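Peroxiredoxin 6 (Arenicola marina, PDB 2V2G) probably reduces hydrogen peroxide and organic hydroperoxides to water and alcohols, acting as a thiol-specific peroxidase of the Prx6 subfamily. Local coordinates at residues 7-19 with 97-110. The protein carries 1 engineered substitution. Numbering follows the deposited sequence.
Sequences EVFPNFEADSTIG and PIIADETRELAVKL
Asp-15 O receives the N-H of Ala-100 at 2.8 Å in a nearly straight bond, and the CA-H of Ile-99 adds a weaker contact to the same oxygen. The return link is indirect: one water accepts from Asp-15 N and donates to Ala-100 O. Two residues on, Thr-17 engages both polar backbone atoms of Ile-98. Thr-17 N donates to Ile-98 O at 3.0 Å, while Thr-17 OG1 accepts from Ile-98 N, also at 3.0 Å. Threonine suits this place because OG1, lodged between its own N and carbonyl carbon (chi1 58°), faces Ile-98 N and takes its hydrogen, the role a backbone carbonyl would fill in a regular strand. Ser-16 shapes the turn that follows: its OG accepts from Ile-18 N, an ST turn, and Ser-16 OG donates to Gly-19 O at 2.7 Å. In the thioredoxin-fold sheet, strand 13-16 thus runs antiparallel, though strongly splayed, beside 98-100, whose other neighbour is the parallel strand 64-70. Ala-14, small enough to sit close to strand 98-100, sets CB against Ile-99 CG2. Leu-106 lays CD1 almost over the centre of the Phe-12 ring, 3.6 Å from the centroid, a CH-pi contact, whereas Ile-99 CD1 meets the ring edge, 3.7 Å from Phe-12 CZ. With an alanine in place of Phe-12, Leu-106 CD1 and Ile-99 CD1 would probably lose their aromatic partner, leaving a gap beside them, and Phe-23 its stacking mate. Farther along, Leu-110 sets both methyls against Phe-9, Leu-110 CD1 reaching Phe-9 CZ at 3.5 Å, and CD2 also touches Pro-10 CG. Lys-109 slides past Pro-10 in the opposite direction, CE and NZ both beside Pro-10 CB.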
loop_
_atom_site.group_PDB
_atom_site.type_symbol
_atom_site.label_atom_id
_atom_site.label_comp_id
_atom_site.label_asym_id
_atom_site.label_seq_id
_atom_site.Cartn_x
_atom_site.Cartn_y
_atom_site.Cartn_z
ATOM N N GLU A 7 -5.685 -11.878 -9.507
ATOM C CA GLU A 7 -5.155 -12.385 -10.789
ATOM C C GLU A 7 -3.996 -13.326 -10.510
ATOM O O GLU A 7 -3.221 -13.093 -9.564
ATOM C CB GLU A 7 -4.609 -11.250 -11.649
ATOM C CG GLU A 7 -5.592 -10.414 -12.373
ATOM C CD GLU A 7 -4.846 -9.449 -13.388
ATOM O OE1 GLU A 7 -3.927 -9.944 -14.140
ATOM O OE2 GLU A 7 -5.248 -8.285 -13.453
ATOM N N VAL A 8 -3.851 -14.351 -11.365
ATOM C CA VAL A 8 -2.626 -15.171 -11.347
ATOM C C VAL A 8 -1.423 -14.322 -11.779
ATOM O O VAL A 8 -1.441 -13.658 -12.843
ATOM C CB VAL A 8 -2.780 -16.451 -12.194
ATOM C CG1 VAL A 8 -1.446 -17.234 -12.216
ATOM C CG2 VAL A 8 -3.895 -17.298 -11.557
ATOM N N PHE A 9 -0.408 -14.273 -10.909
ATOM C CA PHE A 9 0.774 -13.502 -11.193
ATOM C C PHE A 9 1.458 -14.065 -12.435
ATOM O O PHE A 9 1.500 -15.275 -12.638
ATOM C CB PHE A 9 1.719 -13.486 -9.988
ATOM C CG PHE A 9 2.457 -12.161 -9.860
ATOM C CD1 PHE A 9 1.837 -11.068 -9.307
ATOM C CD2 PHE A 9 3.771 -12.054 -10.305
ATOM C CE1 PHE A 9 2.484 -9.846 -9.241
ATOM C CE2 PHE A 9 4.449 -10.833 -10.207
ATOM C CZ PHE A 9 3.816 -9.753 -9.683
ATOM N N PRO A 10 1.951 -13.225 -13.334
ATOM C CA PRO A 10 2.660 -13.784 -14.510
ATOM C C PRO A 10 3.804 -14.755 -14.152
ATOM O O PRO A 10 4.626 -14.508 -13.233
ATOM C CB PRO A 10 3.172 -12.531 -15.268
ATOM C CG PRO A 10 2.927 -11.419 -14.372
ATOM C CD PRO A 10 1.905 -11.748 -13.347
ATOM N N ASN A 11 3.836 -15.864 -14.911
ATOM C CA ASN A 11 4.874 -16.893 -14.762
ATOM C C ASN A 11 6.055 -16.510 -15.656
ATOM O O ASN A 11 6.407 -17.140 -16.678
ATOM C CB ASN A 11 4.333 -18.263 -15.097
ATOM C CG ASN A 11 5.264 -19.355 -14.676
ATOM O OD1 ASN A 11 6.253 -19.129 -13.953
ATOM N ND2 ASN A 11 4.945 -20.551 -15.105
ATOM N N PHE A 12 6.673 -15.415 -15.228
ATOM C CA PHE A 12 7.697 -14.779 -16.036
ATOM C C PHE A 12 9.041 -15.491 -15.946
ATOM O O PHE A 12 9.317 -16.178 -14.937
ATOM C CB PHE A 12 7.825 -13.277 -15.706
ATOM C CG PHE A 12 8.267 -12.975 -14.310
ATOM C CD1 PHE A 12 9.600 -13.020 -13.964
ATOM C CD2 PHE A 12 7.344 -12.640 -13.322
ATOM C CE1 PHE A 12 10.034 -12.718 -12.681
ATOM C CE2 PHE A 12 7.771 -12.353 -12.014
ATOM C CZ PHE A 12 9.115 -12.392 -11.689
ATOM N N GLU A 13 9.852 -15.314 -17.002
ATOM C CA GLU A 13 11.242 -15.771 -17.088
ATOM C C GLU A 13 12.092 -14.496 -16.979
ATOM O O GLU A 13 11.892 -13.561 -17.771
ATOM C CB GLU A 13 11.510 -16.533 -18.410
ATOM C CG GLU A 13 10.518 -17.649 -18.542
ATOM C CD GLU A 13 10.751 -18.617 -19.676
ATOM O OE1 GLU A 13 11.933 -18.800 -20.101
ATOM O OE2 GLU A 13 9.735 -19.242 -20.117
ATOM N N ALA A 14 13.008 -14.443 -16.015
ATOM C CA ALA A 14 13.886 -13.277 -15.852
ATOM C C ALA A 14 15.307 -13.720 -15.467
ATOM O O ALA A 14 15.476 -14.774 -14.869
ATOM C CB ALA A 14 13.345 -12.368 -14.781
ATOM N N ASP A 15 16.315 -12.911 -15.792
ATOM C CA ASP A 15 17.629 -13.081 -15.179
ATOM C C ASP A 15 17.654 -12.402 -13.778
ATOM O O ASP A 15 16.868 -11.492 -13.419
ATOM C CB ASP A 15 18.736 -12.443 -15.999
ATOM C CG ASP A 15 20.112 -13.195 -15.886
ATOM O OD1 ASP A 15 20.411 -14.029 -14.956
ATOM O OD2 ASP A 15 20.951 -12.924 -16.775
ATOM N N SER A 16 18.584 -12.895 -12.979
ATOM C CA SER A 16 18.688 -12.504 -11.596
ATOM C C SER A 16 20.080 -12.779 -11.069
ATOM O O SER A 16 20.887 -13.432 -11.732
ATOM C CB SER A 16 17.654 -13.267 -10.754
ATOM O OG SER A 16 18.098 -14.564 -10.390
ATOM N N THR A 17 20.315 -12.322 -9.843
ATOM C CA THR A 17 21.538 -12.659 -9.095
ATOM C C THR A 17 21.755 -14.143 -8.762
ATOM O O THR A 17 22.868 -14.534 -8.378
ATOM C CB THR A 17 21.595 -11.843 -7.796
ATOM O OG1 THR A 17 20.425 -12.117 -7.033
ATOM C CG2 THR A 17 21.747 -10.385 -8.124
ATOM N N ILE A 18 20.693 -14.941 -8.888
ATOM C CA ILE A 18 20.782 -16.391 -8.764
ATOM C C ILE A 18 20.632 -17.080 -10.115
ATOM O O ILE A 18 20.481 -18.285 -10.166
ATOM C CB ILE A 18 19.805 -16.962 -7.728
ATOM C CG1 ILE A 18 18.361 -16.884 -8.217
ATOM C CG2 ILE A 18 19.988 -16.256 -6.363
ATOM C CD1 ILE A 18 17.377 -17.486 -7.285
ATOM N N GLY A 19 20.778 -16.339 -11.206
ATOM C CA GLY A 19 20.673 -16.903 -12.545
ATOM C C GLY A 19 19.257 -16.803 -13.082
ATOM O O GLY A 19 18.407 -16.120 -12.514
ATOM N N PRO A 97 17.104 -13.051 -3.867
ATOM C CA PRO A 97 17.605 -12.674 -5.220
ATOM C C PRO A 97 17.139 -11.277 -5.657
ATOM O O PRO A 97 16.133 -10.754 -5.107
ATOM C CB PRO A 97 16.954 -13.712 -6.142
ATOM C CG PRO A 97 16.187 -14.691 -5.249
ATOM C CD PRO A 97 15.979 -14.004 -3.939
ATOM N N ILE A 98 17.834 -10.704 -6.650
ATOM C CA ILE A 98 17.393 -9.437 -7.284
ATOM C C ILE A 98 17.267 -9.701 -8.779
ATOM O O ILE A 98 18.233 -10.156 -9.410
ATOM C CB ILE A 98 18.377 -8.280 -7.062
ATOM C CG1 ILE A 98 18.843 -8.203 -5.591
ATOM C CG2 ILE A 98 17.714 -6.937 -7.468
ATOM C CD1 ILE A 98 19.814 -6.999 -5.273
ATOM N N ILE A 99 16.091 -9.476 -9.331
ATOM C CA ILE A 99 15.769 -9.656 -10.744
ATOM C C ILE A 99 16.275 -8.467 -11.553
ATOM O O ILE A 99 16.161 -7.304 -11.068
ATOM C CB ILE A 99 14.267 -9.771 -10.916
ATOM C CG1 ILE A 99 13.757 -11.042 -10.266
ATOM C CG2 ILE A 99 13.868 -9.675 -12.456
ATOM C CD1 ILE A 99 12.195 -11.031 -10.099
ATOM N N ALA A 100 16.811 -8.735 -12.743
ATOM C CA ALA A 100 17.289 -7.695 -13.681
ATOM C C ALA A 100 16.287 -7.515 -14.806
ATOM O O ALA A 100 16.319 -8.306 -15.719
ATOM C CB ALA A 100 18.642 -8.078 -14.273
ATOM N N ASP A 101 15.477 -6.460 -14.782
ATOM C CA ASP A 101 14.413 -6.234 -15.790
ATOM C C ASP A 101 14.861 -5.206 -16.849
ATOM O O ASP A 101 14.236 -4.134 -17.090
ATOM C CB ASP A 101 13.150 -5.761 -15.071
ATOM C CG ASP A 101 11.963 -5.605 -16.008
ATOM O OD1 ASP A 101 11.770 -6.477 -16.937
ATOM O OD2 ASP A 101 11.200 -4.624 -15.805
ATOM N N GLU A 102 15.953 -5.523 -17.533
ATOM C CA GLU A 102 16.574 -4.523 -18.407
ATOM C C GLU A 102 15.735 -4.137 -19.609
ATOM O O GLU A 102 15.900 -3.055 -20.160
ATOM C CB GLU A 102 17.951 -5.009 -18.843
ATOM C CG GLU A 102 18.924 -5.337 -17.692
ATOM C CD GLU A 102 20.195 -5.938 -18.234
ATOM O OE1 GLU A 102 20.932 -5.229 -18.982
ATOM O OE2 GLU A 102 20.429 -7.137 -17.962
ATOM N N THR A 103 14.869 -5.046 -20.066
ATOM C CA THR A 103 13.993 -4.748 -21.206
ATOM C C THR A 103 12.709 -3.983 -20.766
ATOM O O THR A 103 11.938 -3.564 -21.639
ATOM C CB THR A 103 13.519 -5.982 -21.925
ATOM O OG1 THR A 103 12.703 -6.785 -21.075
ATOM C CG2 THR A 103 14.726 -6.754 -22.524
ATOM N N ARG A 104 12.538 -3.757 -19.485
ATOM C CA ARG A 104 11.304 -3.161 -18.926
ATOM C C ARG A 104 10.008 -3.951 -19.144
ATOM O O ARG A 104 8.923 -3.466 -18.784
ATOM C CB ARG A 104 11.111 -1.703 -19.386
ATOM C CG ARG A 104 12.022 -0.724 -18.690
ATOM C CD ARG A 104 13.482 -0.852 -18.983
ATOM N NE ARG A 104 14.233 0.243 -18.324
ATOM C CZ ARG A 104 15.543 0.342 -18.249
ATOM N NH1 ARG A 104 16.335 -0.555 -18.820
ATOM N NH2 ARG A 104 16.071 1.367 -17.574
ATOM N N GLU A 105 10.130 -5.204 -19.596
ATOM C CA GLU A 105 8.949 -6.040 -19.782
ATOM C C GLU A 105 8.089 -6.127 -18.523
ATOM O O GLU A 105 6.890 -6.009 -18.582
ATOM C CB GLU A 105 9.359 -7.447 -20.207
ATOM C CG GLU A 105 8.197 -8.465 -20.246
ATOM C CD GLU A 105 8.463 -9.674 -21.155
ATOM O OE1 GLU A 105 9.637 -10.131 -21.253
ATOM O OE2 GLU A 105 7.489 -10.160 -21.781
ATOM N N LEU A 106 8.703 -6.382 -17.373
ATOM C CA LEU A 106 7.962 -6.549 -16.132
ATOM C C LEU A 106 7.498 -5.205 -15.588
ATOM O O LEU A 106 6.402 -5.095 -15.050
ATOM C CB LEU A 106 8.778 -7.304 -15.088
ATOM C CG LEU A 106 8.907 -8.806 -15.343
ATOM C CD1 LEU A 106 9.792 -9.426 -14.192
ATOM C CD2 LEU A 106 7.505 -9.444 -15.349
ATOM N N ALA A 107 8.333 -4.181 -15.763
ATOM C CA ALA A 107 7.949 -2.831 -15.273
ATOM C C ALA A 107 6.619 -2.462 -15.920
ATOM O O ALA A 107 5.711 -1.960 -15.253
ATOM C CB ALA A 107 9.028 -1.789 -15.660
ATOM N N VAL A 108 6.489 -2.692 -17.206
ATOM C CA VAL A 108 5.270 -2.392 -17.922
ATOM C C VAL A 108 4.149 -3.381 -17.572
ATOM O O VAL A 108 3.045 -2.966 -17.246
ATOM C CB VAL A 108 5.527 -2.358 -19.429
ATOM C CG1 VAL A 108 4.206 -2.280 -20.224
ATOM C CG2 VAL A 108 6.489 -1.176 -19.739
ATOM N N LYS A 109 4.422 -4.681 -17.641
ATOM C CA LYS A 109 3.394 -5.677 -17.368
ATOM C C LYS A 109 2.704 -5.483 -16.003
ATOM O O LYS A 109 1.464 -5.614 -15.874
ATOM C CB LYS A 109 4.013 -7.106 -17.462
ATOM C CG LYS A 109 3.066 -8.284 -17.350
ATOM C CD LYS A 109 3.449 -9.428 -18.322
ATOM C CE LYS A 109 2.340 -10.548 -18.312
ATOM N NZ LYS A 109 2.800 -11.966 -18.758
ATOM N N LEU A 110 3.502 -5.148 -14.990
ATOM C CA LEU A 110 3.048 -5.069 -13.605
ATOM C C LEU A 110 2.552 -3.669 -13.240
ATOM O O LEU A 110 2.167 -3.407 -12.063
ATOM C CB LEU A 110 4.158 -5.588 -12.650
ATOM C CG LEU A 110 4.684 -7.027 -12.795
ATOM C CD1 LEU A 110 5.610 -7.427 -11.662
ATOM C CD2 LEU A 110 3.498 -7.979 -12.861
HETATM O O HOH W 1 15.227 -10.303 -16.943
#